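Local coordinates for protein beta-galactosidase (Geobacillus stearothermophilus, PDB 4OIF) that probably hydrolyses terminal non-reducing beta-D-galactose residues from beta-D-galactosides, as a zinc-binding glycoside hydrolase of family GH42, at residues Y640-N645 with V679-K684; A652-E657 with V669-L674. All blocks are in the same frame, centred on the assembly; numbering follows the deposited sequence. Where two conformers were deposited one is given.

In the fold
Both contacts lie in the small all-beta C-terminal domain, near the end of the chain. Strand 638-645 comes first and leads into strand 651-655; the chain then turns at 656-657, runs out through 658-661, returns through 667-669 and bends again at Gly670 into 671-674. There contact 2 closes the inner loop, and strand 679-685 then closes the outer one by pairing with 638-645 in contact 1. The inner loop thus sits wholly within the outer, with no crossing. Contact 1 belongs to a five-stranded sheet, contact 2 to a three-stranded one; Leu674 against Ile643 and the Lys684-Glu657 salt bridge join them.

Contact 1: Y640-N645 with V679-K684; sequences YVFIMN and VRVVEK
At Tyr640 the ring leans obliquely along Glu683, CE2 lying 4.2 Å from Glu683 CG, while the Glu683 carboxylate turns to Arg685. At Val641 the backbones grip each other: N gives an almost straight bond (176°) to Val682 O, and Val641 O takes Val682 N at 2.9 Å in return. The Val641 side chain drops to the face it shares with Val682 and Ile643. Phe642 points the other way, its CG anti to the carbonyl carbon (chi1 -68°), which lays the ring beside Val681. Val681 CG1 sits over one ring face, 4.2 Å from the Phe642 ring centroid, in a CH-pi contact, and CG2 touches CD2 of the Phe642 ring at 3.7 Å. An alanine at Phe642 would remove this ring and would probably leave Val681 poorly covered and loosen the packing on Ile350 and Ala351 of helix 341-351. Ile643 repeats the pair of backbone hydrogen bonds, N to Arg680 O and O from Arg680 N at 2.8 Å; its CB rests against the carbonyl oxygen and the CB of Arg680, whose chain bends at chi2 and carries the guanidinium to Asp661. Met644 CG rests 3.7 Å from Val679 CG1, the two side chains running alongside each other onto Leu344. Alternating hydrogen-bonded and non-hydrogen-bonded pairs, at 171° between strand directions, make this a regular antiparallel ladder inside the five-stranded sheet of the GH42 C-terminal domain, with the Phe642 and Met644 face laid against a helix of the TIM barrel.

Contact 2: A652-E657 with V669-L674; sequences AVVLEE and VGEIML
The strands run antiparallel with a marked twist, 146° between their directions, joined by paired backbone bonds between Val653 and Ile672 and between Leu655 and Gly670; Leu655 N reaches Gly670 O at 2.9 Å from well above the carbonyl plane, whereas Gly670 N lies on a lone pair of Leu655 O. Gly670 turns the corner with a positive phi of 80°, a backbone shape that favours glycine. On the face carrying Ala652 and Val654, Met673 folds back through bends at chi2 and chi3, setting its SD 3.6 Å from Ala652 CB. Glu671, its CG anti to the backbone N, stretches across the same face: CG lies 3.9 Å from Val654 CG2 and 3.3 Å from Val653 O, and CD comes up to the Ala652 methyl. On the other face Val653 CG2 meets Leu674 CD1 at 3.7 Å, the two side chains crossing obliquely, while Leu655 CD1 only grazes Ile672 CG1. Beyond the corner, Val669 lays CG2 against the backbone of Glu657, 3.5 Å from Glu657 O. Strand 622-623 flanks 651-655 on the side away from 671-674, bonding to Val654 through Lys623 and packing Val622 on Val653 and Leu655. Leu674 bridges to Ile643 and Asn645 of strand 638-645, so the edge strand 671-674 of this small sheet touches the five-stranded one there.

Contact 1: Y640-N645 with V679-K684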
loop_
_atom_site.group_PDB
_atom_site.type_symbol
_atom_site.label_atom_id
_atom_site.label_comp_id
_atom_site.label_asym_id
_atom_site.label_seq_id
_atom_site.Cartn_x
_atom_site.Cartn_y
_atom_site.Cartn_z
ATOM N N TYR A 640 -6.019 -48.031 -10.920
ATOM C CA TYR A 640 -7.164 -47.250 -10.466
ATOM C C TYR A 640 -7.120 -45.897 -11.139
ATOM O O TYR A 640 -6.193 -45.126 -10.948
ATOM C CB TYR A 640 -7.169 -47.065 -8.954
ATOM C CG TYR A 640 -7.280 -48.334 -8.160
ATOM C CD1 TYR A 640 -6.176 -48.853 -7.488
ATOM C CD2 TYR A 640 -8.486 -49.014 -8.068
ATOM C CE1 TYR A 640 -6.276 -50.017 -6.750
ATOM C CE2 TYR A 640 -8.594 -50.173 -7.328
ATOM C CZ TYR A 640 -7.489 -50.671 -6.672
ATOM O OH TYR A 640 -7.588 -51.827 -5.931
ATOM N N VAL A 641 -8.142 -45.609 -11.921
ATOM C CA VAL A 641 -8.137 -44.451 -12.773
ATOM C C VAL A 641 -9.271 -43.511 -12.405
ATOM O O VAL A 641 -10.408 -43.919 -12.248
ATOM C CB VAL A 641 -8.232 -44.890 -14.239
ATOM C CG1 VAL A 641 -8.136 -43.688 -15.166
ATOM C CG2 VAL A 641 -7.120 -45.905 -14.544
ATOM N N PHE A 642 -8.944 -42.242 -12.244
ATOM C CA PHE A 642 -9.912 -41.210 -11.911
ATOM C C PHE A 642 -10.165 -40.345 -13.136
ATOM O O PHE A 642 -9.233 -39.731 -13.679
ATOM C CB PHE A 642 -9.404 -40.333 -10.760
ATOM C CG PHE A 642 -9.323 -41.029 -9.438
ATOM C CD1 PHE A 642 -8.352 -41.992 -9.197
ATOM C CD2 PHE A 642 -10.197 -40.694 -8.417
ATOM C CE1 PHE A 642 -8.271 -42.634 -7.961
ATOM C CE2 PHE A 642 -10.122 -41.328 -7.174
ATOM C CZ PHE A 642 -9.158 -42.302 -6.948
ATOM N N ILE A 643 -11.421 -40.290 -13.561
ATOM C CA ILE A 643 -11.832 -39.424 -14.657
ATOM C C ILE A 643 -12.660 -38.268 -14.094
ATOM O O ILE A 643 -13.805 -38.442 -13.681
ATOM C CB ILE A 643 -12.628 -40.197 -15.715
ATOM C CG1 ILE A 643 -11.899 -41.503 -16.073
ATOM C CG2 ILE A 643 -12.849 -39.330 -16.940
ATOM C CD1 ILE A 643 -12.674 -42.435 -17.029
ATOM N N MET A 644 -12.065 -37.079 -14.087
ATOM C CA MET A 644 -12.604 -35.947 -13.345
ATOM C C MET A 644 -13.003 -34.771 -14.242
ATOM O O MET A 644 -12.188 -34.226 -14.985
ATOM C CB MET A 644 -11.576 -35.500 -12.293
ATOM C CG MET A 644 -11.177 -36.617 -11.344
ATOM S SD MET A 644 -9.721 -36.243 -10.350
ATOM C CE MET A 644 -8.426 -36.222 -11.582
ATOM N N ASN A 645 -14.267 -34.382 -14.176
ATOM C CA ASN A 645 -14.737 -33.257 -14.974
ATOM C C ASN A 645 -14.581 -31.939 -14.225
ATOM O O ASN A 645 -15.451 -31.557 -13.452
ATOM C CB ASN A 645 -16.196 -33.466 -15.380
ATOM C CG ASN A 645 -16.719 -32.364 -16.283
ATOM O OD1 ASN A 645 -15.979 -31.457 -16.687
ATOM N ND2 ASN A 645 -18.007 -32.436 -16.608
ATOM N N VAL A 679 -17.206 -37.208 -11.218
ATOM C CA VAL A 679 -16.012 -38.018 -11.247
ATOM C C VAL A 679 -16.416 -39.452 -11.505
ATOM O O VAL A 679 -17.444 -39.923 -11.051
ATOM C CB VAL A 679 -15.208 -37.941 -9.927
ATOM C CG1 VAL A 679 -13.902 -38.722 -10.053
ATOM C CG2 VAL A 679 -14.930 -36.491 -9.541
ATOM N N ARG A 680 -15.596 -40.142 -12.264
ATOM C CA ARG A 680 -15.761 -41.551 -12.462
ATOM C C ARG A 680 -14.529 -42.223 -11.892
ATOM O O ARG A 680 -13.415 -41.862 -12.239
ATOM C CB ARG A 680 -15.922 -41.854 -13.941
ATOM C CG ARG A 680 -17.060 -42.759 -14.232
ATOM C CD ARG A 680 -18.416 -42.113 -14.002
ATOM N NE ARG A 680 -19.423 -43.002 -14.573
ATOM C CZ ARG A 680 -19.898 -44.058 -13.932
ATOM N NH1 ARG A 680 -19.499 -44.302 -12.690
ATOM N NH2 ARG A 680 -20.785 -44.850 -14.509
ATOM N N VAL A 681 -14.706 -43.164 -10.979
ATOM C CA VAL A 681 -13.556 -43.895 -10.463
ATOM C C VAL A 681 -13.625 -45.311 -10.981
ATOM O O VAL A 681 -14.600 -46.032 -10.769
ATOM C CB VAL A 681 -13.492 -43.886 -8.942
ATOM C CG1 VAL A 681 -12.249 -44.611 -8.476
ATOM C CG2 VAL A 681 -13.452 -42.454 -8.448
ATOM N N VAL A 682 -12.568 -45.707 -11.661
ATOM C CA VAL A 682 -12.621 -46.862 -12.522
ATOM C C VAL A 682 -11.454 -47.804 -12.243
ATOM O O VAL A 682 -10.396 -47.382 -11.798
ATOM C CB VAL A 682 -12.676 -46.376 -13.990
ATOM C CG1 VAL A 682 -11.501 -46.872 -14.816
ATOM C CG2 VAL A 682 -13.999 -46.765 -14.599
ATOM N N GLU A 683 -11.676 -49.093 -12.446
ATOM C CA GLU A 683 -10.651 -50.084 -12.150
ATOM C C GLU A 683 -10.336 -50.887 -13.398
ATOM O O GLU A 683 -11.234 -51.268 -14.148
ATOM C CB GLU A 683 -11.105 -51.007 -11.018
ATOM C CG GLU A 683 -10.166 -52.154 -10.718
ATOM C CD GLU A 683 -10.772 -53.165 -9.763
ATOM O OE1 GLU A 683 -10.242 -54.291 -9.667
ATOM O OE2 GLU A 683 -11.786 -52.837 -9.112
ATOM N N LYS A 684 -9.053 -51.122 -13.636
ATOM C CA LYS A 684 -8.636 -51.874 -14.810
ATOM C C LYS A 684 -7.645 -52.960 -14.430
ATOM O O LYS A 684 -6.541 -52.666 -13.978
ATOM C CB LYS A 684 -8.031 -50.944 -15.859
ATOM C CG LYS A 684 -7.618 -51.675 -17.113
ATOM C CD LYS A 684 -7.625 -50.768 -18.312
ATOM C CE LYS A 684 -7.095 -51.508 -19.523
ATOM N NZ LYS A 684 -5.641 -51.820 -19.402
#

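Contact 2: A652-E657 with V669-L674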
loop_
_atom_site.group_PDB
_atom_site.type_symbol
_atom_site.label_atom_id
_atom_site.label_comp_id
_atom_site.label_asym_id
_atom_site.label_seq_id
_atom_site.Cartn_x
_atom_site.Cartn_y
_atom_site.Cartn_z
ATOM N N ALA A 652 -18.367 -35.389 -22.852
ATOM C CA ALA A 652 -18.273 -36.716 -23.453
ATOM C C ALA A 652 -16.852 -37.243 -23.362
ATOM O O ALA A 652 -15.891 -36.573 -23.725
ATOM C CB ALA A 652 -18.735 -36.694 -24.903
ATOM N N VAL A 653 -16.736 -38.470 -22.896
ATOM C CA VAL A 653 -15.457 -39.044 -22.561
ATOM C C VAL A 653 -15.469 -40.413 -23.235
ATOM O O VAL A 653 -16.535 -40.970 -23.428
ATOM C CB VAL A 653 -15.293 -39.084 -21.009
ATOM C CG1 VAL A 653 -14.770 -40.405 -20.506
ATOM C CG2 VAL A 653 -14.485 -37.875 -20.509
ATOM N N VAL A 654 -14.326 -40.938 -23.665
ATOM C CA VAL A 654 -14.344 -42.234 -24.347
ATOM C C VAL A 654 -13.228 -43.158 -23.862
ATOM O O VAL A 654 -12.044 -42.819 -23.944
ATOM C CB VAL A 654 -14.226 -42.083 -25.893
ATOM C CG1 VAL A 654 -14.338 -43.439 -26.571
ATOM C CG2 VAL A 654 -15.292 -41.154 -26.434
ATOM N N LEU A 655 -13.626 -44.326 -23.359
ATOM C CA LEU A 655 -12.705 -45.374 -22.934
ATOM C C LEU A 655 -12.523 -46.378 -24.064
ATOM O O LEU A 655 -13.516 -46.860 -24.606
ATOM C CB LEU A 655 -13.248 -46.079 -21.696
ATOM C CG LEU A 655 -13.214 -45.377 -20.342
ATOM C CD1 LEU A 655 -14.394 -45.808 -19.507
ATOM C CD2 LEU A 655 -11.933 -45.740 -19.633
ATOM N N GLU A 656 -11.282 -46.700 -24.427
ATOM C CA GLU A 656 -11.026 -47.659 -25.509
ATOM C C GLU A 656 -10.986 -49.093 -24.995
ATOM O O GLU A 656 -11.487 -50.007 -25.642
ATOM C CB GLU A 656 -9.717 -47.335 -26.231
ATOM C CG GLU A 656 -9.801 -46.124 -27.146
ATOM C CD GLU A 656 -8.460 -45.736 -27.737
ATOM O OE1 GLU A 656 -7.433 -46.365 -27.389
ATOM O OE2 GLU A 656 -8.437 -44.796 -28.552
ATOM N N GLU A 657 -10.377 -49.284 -23.831
ATOM C CA GLU A 657 -10.346 -50.589 -23.177
ATOM C C GLU A 657 -11.477 -50.631 -22.160
ATOM O O GLU A 657 -11.993 -49.585 -21.779
ATOM C CB GLU A 657 -8.989 -50.836 -22.509
ATOM C CG GLU A 657 -7.852 -51.062 -23.506
ATOM C CD GLU A 657 -6.520 -51.334 -22.831
ATOM O OE1 GLU A 657 -5.949 -50.389 -22.235
ATOM O OE2 GLU A 657 -6.046 -52.493 -22.892
ATOM N N VAL A 669 -17.329 -49.281 -21.148
ATOM C CA VAL A 669 -16.408 -49.128 -22.259
ATOM C C VAL A 669 -17.074 -48.218 -23.274
ATOM O O VAL A 669 -18.301 -48.094 -23.289
ATOM C CB VAL A 669 -16.047 -50.474 -22.902
ATOM C CG1 VAL A 669 -17.200 -50.980 -23.756
ATOM C CG2 VAL A 669 -14.786 -50.342 -23.737
ATOM N N GLY A 670 -16.274 -47.563 -24.109
ATOM C CA GLY A 670 -16.814 -46.647 -25.098
ATOM C C GLY A 670 -17.149 -45.299 -24.485
ATOM O O GLY A 670 -16.483 -44.849 -23.554
ATOM N N GLU A 671 -18.181 -44.646 -24.998
ATOM C CA GLU A 671 -18.463 -43.290 -24.572
ATOM C C GLU A 671 -19.222 -43.251 -23.251
ATOM O O GLU A 671 -20.048 -44.109 -22.962
ATOM C CB GLU A 671 -19.240 -42.530 -25.647
ATOM C CG GLU A 671 -19.054 -41.021 -25.545
ATOM C CD GLU A 671 -19.992 -40.244 -26.448
ATOM O OE1 GLU A 671 -19.536 -39.762 -27.509
ATOM O OE2 GLU A 671 -21.183 -40.106 -26.090
ATOM N N ILE A 672 -18.904 -42.238 -22.454
ATOM C CA ILE A 672 -19.522 -41.973 -21.168
ATOM C C ILE A 672 -19.791 -40.483 -21.083
ATOM O O ILE A 672 -18.913 -39.688 -21.406
ATOM C CB ILE A 672 -18.613 -42.389 -20.005
ATOM C CG1 ILE A 672 -18.391 -43.902 -20.013
ATOM C CG2 ILE A 672 -19.182 -41.902 -18.676
ATOM C CD1 ILE A 672 -19.664 -44.703 -19.932
ATOM N N MET A 673 -20.992 -40.091 -20.667
ATOM C CA MET A 673 -21.259 -38.680 -20.403
ATOM C C MET A 673 -20.983 -38.348 -18.944
ATOM O O MET A 673 -21.335 -39.105 -18.046
ATOM C CB MET A 673 -22.699 -38.304 -20.753
ATOM C CG MET A 673 -23.012 -38.255 -22.248
ATOM S SD MET A 673 -21.932 -37.185 -23.235
ATOM C CE MET A 673 -22.053 -35.634 -22.350
ATOM N N LEU A 674 -20.335 -37.214 -18.716
ATOM C CA LEU A 674 -20.078 -36.726 -17.369
ATOM C C LEU A 674 -20.880 -35.456 -17.152
ATOM O O LEU A 674 -20.774 -34.508 -17.933
ATOM C CB LEU A 674 -18.583 -36.461 -17.160
ATOM C CG LEU A 674 -17.621 -37.644 -17.376
ATOM C CD1 LEU A 674 -16.165 -37.199 -17.329
ATOM C CD2 LEU A 674 -17.855 -38.705 -16.336
#